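Nucleoporin NUP159 (Saccharomyces cerevisiae, PDB 1XIP) serves as a structural component of the nuclear pore complex, its N-terminal beta-propeller tethering the helicase Dbp5 to the pore for mRNA export. Local coordinates at residues 31-43 / 271-283. Sequence-based numbering, arbitrary orientation.
Sequences FNEKLPFASLQNL and GQIVRFPYMYKVT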
# COMPACT_ATOMS: atom_id res chain seq x y z
N PHE A 31 -15.58 2.15 9.08
CA PHE A 31 -15.82 0.73 8.92
C PHE A 31 -16.25 0.08 10.25
O PHE A 31 -16.56 -1.12 10.29
CB PHE A 31 -14.54 0.05 8.44
CG PHE A 31 -14.31 0.16 6.96
CD1 PHE A 31 -15.03 -0.64 6.07
CD2 PHE A 31 -13.35 1.04 6.45
CE1 PHE A 31 -14.80 -0.56 4.70
CE2 PHE A 31 -13.11 1.13 5.06
CZ PHE A 31 -13.83 0.32 4.19
N ASN A 32 -16.26 0.87 11.32
CA ASN A 32 -16.53 0.38 12.67
C ASN A 32 -15.83 -0.93 12.99
O ASN A 32 -16.40 -1.82 13.62
CB ASN A 32 -18.03 0.26 12.92
CG ASN A 32 -18.74 1.59 12.81
OD1 ASN A 32 -19.69 1.74 12.03
ND2 ASN A 32 -18.27 2.59 13.57
N GLU A 33 -14.58 -1.03 12.53
CA GLU A 33 -13.68 -2.16 12.83
C GLU A 33 -13.97 -3.43 12.04
O GLU A 33 -13.25 -4.40 12.17
CB GLU A 33 -13.60 -2.44 14.34
CG GLU A 33 -13.50 -1.15 15.14
CD GLU A 33 -13.13 -1.34 16.58
OE1 GLU A 33 -13.54 -2.36 17.18
OE2 GLU A 33 -12.44 -0.45 17.11
N LYS A 34 -14.98 -3.37 11.19
CA LYS A 34 -15.26 -4.45 10.25
C LYS A 34 -14.83 -4.05 8.82
O LYS A 34 -15.58 -3.39 8.10
CB LYS A 34 -16.75 -4.83 10.32
CG LYS A 34 -17.10 -6.16 9.67
CD LYS A 34 -18.63 -6.37 9.62
CE LYS A 34 -19.01 -7.86 9.47
NZ LYS A 34 -20.44 -8.04 9.08
N LEU A 35 -13.62 -4.45 8.44
CA LEU A 35 -13.01 -4.10 7.15
C LEU A 35 -13.00 -5.32 6.25
O LEU A 35 -12.92 -6.43 6.77
CB LEU A 35 -11.57 -3.69 7.37
CG LEU A 35 -11.13 -2.40 8.03
CD1 LEU A 35 -11.18 -1.27 7.05
CD2 LEU A 35 -11.89 -2.05 9.32
N PRO A 36 -13.07 -5.15 4.93
CA PRO A 36 -12.99 -6.30 4.02
C PRO A 36 -11.64 -6.99 4.15
O PRO A 36 -10.62 -6.30 4.09
CB PRO A 36 -13.13 -5.66 2.63
CG PRO A 36 -13.77 -4.37 2.88
CD PRO A 36 -13.23 -3.88 4.20
N PHE A 37 -11.64 -8.31 4.36
CA PHE A 37 -10.41 -9.05 4.58
C PHE A 37 -9.61 -9.18 3.29
O PHE A 37 -9.61 -10.21 2.62
CB PHE A 37 -10.70 -10.43 5.19
CG PHE A 37 -9.50 -11.09 5.81
CD1 PHE A 37 -8.87 -10.52 6.92
CD2 PHE A 37 -8.98 -12.26 5.29
CE1 PHE A 37 -7.74 -11.12 7.49
CE2 PHE A 37 -7.85 -12.86 5.85
CZ PHE A 37 -7.23 -12.28 6.94
N ALA A 38 -8.91 -8.10 2.95
CA ALA A 38 -8.10 -7.99 1.74
C ALA A 38 -7.17 -6.85 1.97
O ALA A 38 -7.34 -6.06 2.92
CB ALA A 38 -8.98 -7.71 0.54
N SER A 39 -6.17 -6.72 1.14
CA SER A 39 -5.34 -5.56 1.25
C SER A 39 -6.13 -4.43 0.61
O SER A 39 -6.78 -4.62 -0.41
CB SER A 39 -4.02 -5.79 0.57
OG SER A 39 -4.22 -6.02 -0.79
N LEU A 40 -6.16 -3.28 1.26
CA LEU A 40 -7.06 -2.22 0.83
C LEU A 40 -6.25 -1.08 0.28
O LEU A 40 -5.24 -0.71 0.87
CB LEU A 40 -7.94 -1.73 1.97
CG LEU A 40 -8.67 -2.69 2.90
CD1 LEU A 40 -9.28 -1.88 4.05
CD2 LEU A 40 -9.75 -3.37 2.17
N GLN A 41 -6.70 -0.52 -0.83
CA GLN A 41 -6.05 0.62 -1.45
C GLN A 41 -7.10 1.61 -1.84
O GLN A 41 -7.40 1.80 -3.03
CB GLN A 41 -5.27 0.17 -2.66
CG GLN A 41 -4.00 -0.55 -2.25
CD GLN A 41 -3.28 -1.14 -3.42
OE1 GLN A 41 -2.34 -0.53 -3.94
NE2 GLN A 41 -3.71 -2.34 -3.84
N ASN A 42 -7.68 2.24 -0.82
CA ASN A 42 -8.94 2.91 -0.96
C ASN A 42 -8.82 4.44 -1.10
O ASN A 42 -9.77 5.18 -0.76
CB ASN A 42 -9.83 2.52 0.21
CG ASN A 42 -10.41 1.13 0.06
OD1 ASN A 42 -9.90 0.30 -0.69
ND2 ASN A 42 -11.47 0.87 0.77
N LEU A 43 -7.67 4.90 -1.60
CA LEU A 43 -7.47 6.31 -1.88
C LEU A 43 -6.47 6.47 -3.00
O LEU A 43 -5.39 5.87 -2.97
CB LEU A 43 -6.96 7.05 -0.64
CG LEU A 43 -6.47 8.46 -0.89
CD1 LEU A 43 -7.65 9.43 -0.85
CD2 LEU A 43 -5.43 8.87 0.10
N GLY A 271 -1.03 -2.88 15.81
CA GLY A 271 -2.43 -2.74 15.46
C GLY A 271 -3.36 -3.61 16.28
O GLY A 271 -2.98 -4.72 16.70
N GLN A 272 -4.59 -3.12 16.51
CA GLN A 272 -5.64 -3.89 17.21
C GLN A 272 -6.95 -4.11 16.43
O GLN A 272 -7.93 -4.56 17.00
CB GLN A 272 -5.98 -3.27 18.56
CG GLN A 272 -4.77 -2.93 19.44
CD GLN A 272 -5.12 -1.85 20.45
OE1 GLN A 272 -5.13 -0.65 20.12
NE2 GLN A 272 -5.43 -2.27 21.68
N ILE A 273 -6.96 -3.79 15.14
CA ILE A 273 -8.08 -4.15 14.28
C ILE A 273 -7.64 -5.31 13.39
O ILE A 273 -6.48 -5.37 12.98
CB ILE A 273 -8.54 -2.94 13.38
CG1 ILE A 273 -8.70 -1.62 14.18
CG2 ILE A 273 -9.82 -3.27 12.59
CD1 ILE A 273 -9.38 -1.73 15.55
N VAL A 274 -8.55 -6.24 13.13
CA VAL A 274 -8.30 -7.34 12.19
C VAL A 274 -8.11 -6.78 10.80
O VAL A 274 -9.01 -6.19 10.23
CB VAL A 274 -9.45 -8.37 12.15
CG1 VAL A 274 -9.16 -9.45 11.08
CG2 VAL A 274 -9.65 -8.99 13.51
N ARG A 275 -6.93 -7.00 10.27
CA ARG A 275 -6.55 -6.52 8.96
C ARG A 275 -5.78 -7.57 8.23
O ARG A 275 -5.02 -8.32 8.84
CB ARG A 275 -5.70 -5.26 9.09
CG ARG A 275 -6.50 -4.09 9.55
CD ARG A 275 -7.50 -3.62 8.54
NE ARG A 275 -7.06 -2.34 8.01
CZ ARG A 275 -6.57 -2.14 6.81
NH1 ARG A 275 -6.46 -3.13 5.94
NH2 ARG A 275 -6.22 -0.93 6.47
N PHE A 276 -6.02 -7.64 6.93
CA PHE A 276 -5.18 -8.39 6.03
C PHE A 276 -3.85 -7.63 5.89
O PHE A 276 -3.86 -6.43 5.68
CB PHE A 276 -5.86 -8.53 4.68
CG PHE A 276 -5.15 -9.42 3.72
CD1 PHE A 276 -5.36 -10.80 3.75
CD2 PHE A 276 -4.25 -8.90 2.80
CE1 PHE A 276 -4.69 -11.64 2.85
CE2 PHE A 276 -3.57 -9.73 1.91
CZ PHE A 276 -3.79 -11.10 1.93
N PRO A 277 -2.74 -8.34 6.05
CA PRO A 277 -1.39 -7.77 5.90
C PRO A 277 -1.10 -7.13 4.57
O PRO A 277 -1.17 -7.80 3.54
CB PRO A 277 -0.49 -8.98 6.07
CG PRO A 277 -1.25 -9.80 7.04
CD PRO A 277 -2.68 -9.75 6.48
N TYR A 278 -0.76 -5.84 4.58
CA TYR A 278 -0.39 -5.13 3.37
C TYR A 278 0.49 -3.93 3.70
O TYR A 278 0.26 -3.23 4.68
CB TYR A 278 -1.63 -4.71 2.56
CG TYR A 278 -1.29 -3.89 1.34
CD1 TYR A 278 -0.70 -4.48 0.22
CD2 TYR A 278 -1.54 -2.51 1.31
CE1 TYR A 278 -0.35 -3.72 -0.89
CE2 TYR A 278 -1.19 -1.74 0.22
CZ TYR A 278 -0.59 -2.34 -0.88
OH TYR A 278 -0.25 -1.57 -1.97
N MSE A 279 1.51 -3.73 2.89
CA MSE A 279 2.47 -2.66 3.09
C MSE A 279 2.19 -1.54 2.10
O MSE A 279 2.28 -1.76 0.90
CB MSE A 279 3.90 -3.19 2.90
CG MSE A 279 5.00 -2.18 3.19
SE MSE A 279 5.16 -1.72 5.11
CE MSE A 279 5.48 -3.51 5.84
N TYR A 280 1.86 -0.35 2.61
CA TYR A 280 1.64 0.85 1.79
C TYR A 280 2.96 1.51 1.43
O TYR A 280 3.81 1.68 2.29
CB TYR A 280 0.70 1.83 2.50
CG TYR A 280 -0.67 1.25 2.72
CD1 TYR A 280 -1.67 1.38 1.76
CD2 TYR A 280 -0.96 0.51 3.86
CE1 TYR A 280 -2.91 0.83 1.94
CE2 TYR A 280 -2.20 -0.06 4.04
CZ TYR A 280 -3.17 0.10 3.08
OH TYR A 280 -4.42 -0.46 3.26
N LYS A 281 3.14 1.84 0.15
CA LYS A 281 4.37 2.46 -0.33
C LYS A 281 4.12 3.65 -1.27
O LYS A 281 3.36 3.57 -2.23
CB LYS A 281 5.30 1.44 -0.99
CG LYS A 281 6.67 2.02 -1.38
CD LYS A 281 7.36 1.20 -2.48
CE LYS A 281 6.53 1.11 -3.77
NZ LYS A 281 6.94 -0.03 -4.67
N VAL A 282 4.78 4.75 -0.95
CA VAL A 282 4.76 5.94 -1.75
C VAL A 282 6.21 6.27 -2.07
O VAL A 282 7.06 6.22 -1.20
CB VAL A 282 4.09 7.07 -0.98
CG1 VAL A 282 4.66 8.41 -1.37
CG2 VAL A 282 2.60 7.04 -1.20
N THR A 283 6.49 6.56 -3.33
CA THR A 283 7.85 6.79 -3.78
C THR A 283 8.04 8.23 -4.18
O THR A 283 7.30 8.75 -5.00
CB THR A 283 8.19 5.87 -4.95
OG1 THR A 283 7.96 4.50 -4.57
CG2 THR A 283 9.66 5.94 -5.26
O HOH W 1 -12.11 -5.88 10.29
O HOH W 2 -5.27 -4.68 4.21
O HOH W 3 -7.93 -5.58 6.05
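Between Glu33 and Gln41 a loop of the beta-propeller runs beside residues 273-280, with the CA atoms of Ala38 and Phe276 5.2 Å apart, so that the link between strands 18-26 and 43-46 packs on the approach to strand 279-284. Waters, rather than direct bonds, join the two backbones. One water joins Glu33 O and Leu35 N to Val274 O, and another is held by Arg275 NH1 and Phe276 N and reaches Ala38 O. The aromatic pair is T-shaped: the edge of Phe276 meets a face of Phe37, centroids 5.5 Å apart and planes at 89°. With CG anti to the backbone N (chi1 -173°), the Phe276 ring also lies against the backbone of Ala38 and Ser39, and Phe130 stacks on it. Arg275 bends at chi2 and chi3, bringing its guanidinium back to the loop, where Leu40 CD1 sits over one face, 3.6 Å from NH1. On the side of Leu35, the branch carbon CG touches Arg275 CD. Tyr278 packs its CB and the near part of its ring on Ser39 CB, whose OG is hydrogen-bonded to Phe130 O, while the Gln41 side chain crosses Tyr278 at about a right angle, its amide beside the hydroxyl, and NE2 donates to Leu132 O. Tyr278 CD2 also lies over the centre of the Tyr280 ring. A glycine in place of Tyr278 would probably leave Ser39 CB and the Gln41 side chain without their aromatic cover and the face of Tyr280 without this ring. That neighbouring tyrosine supplies the direct hydrogen bond between the segments, from Tyr280 OH to Leu40 O at 2.5 Å, its donor tilted 23° from the carbonyl plane.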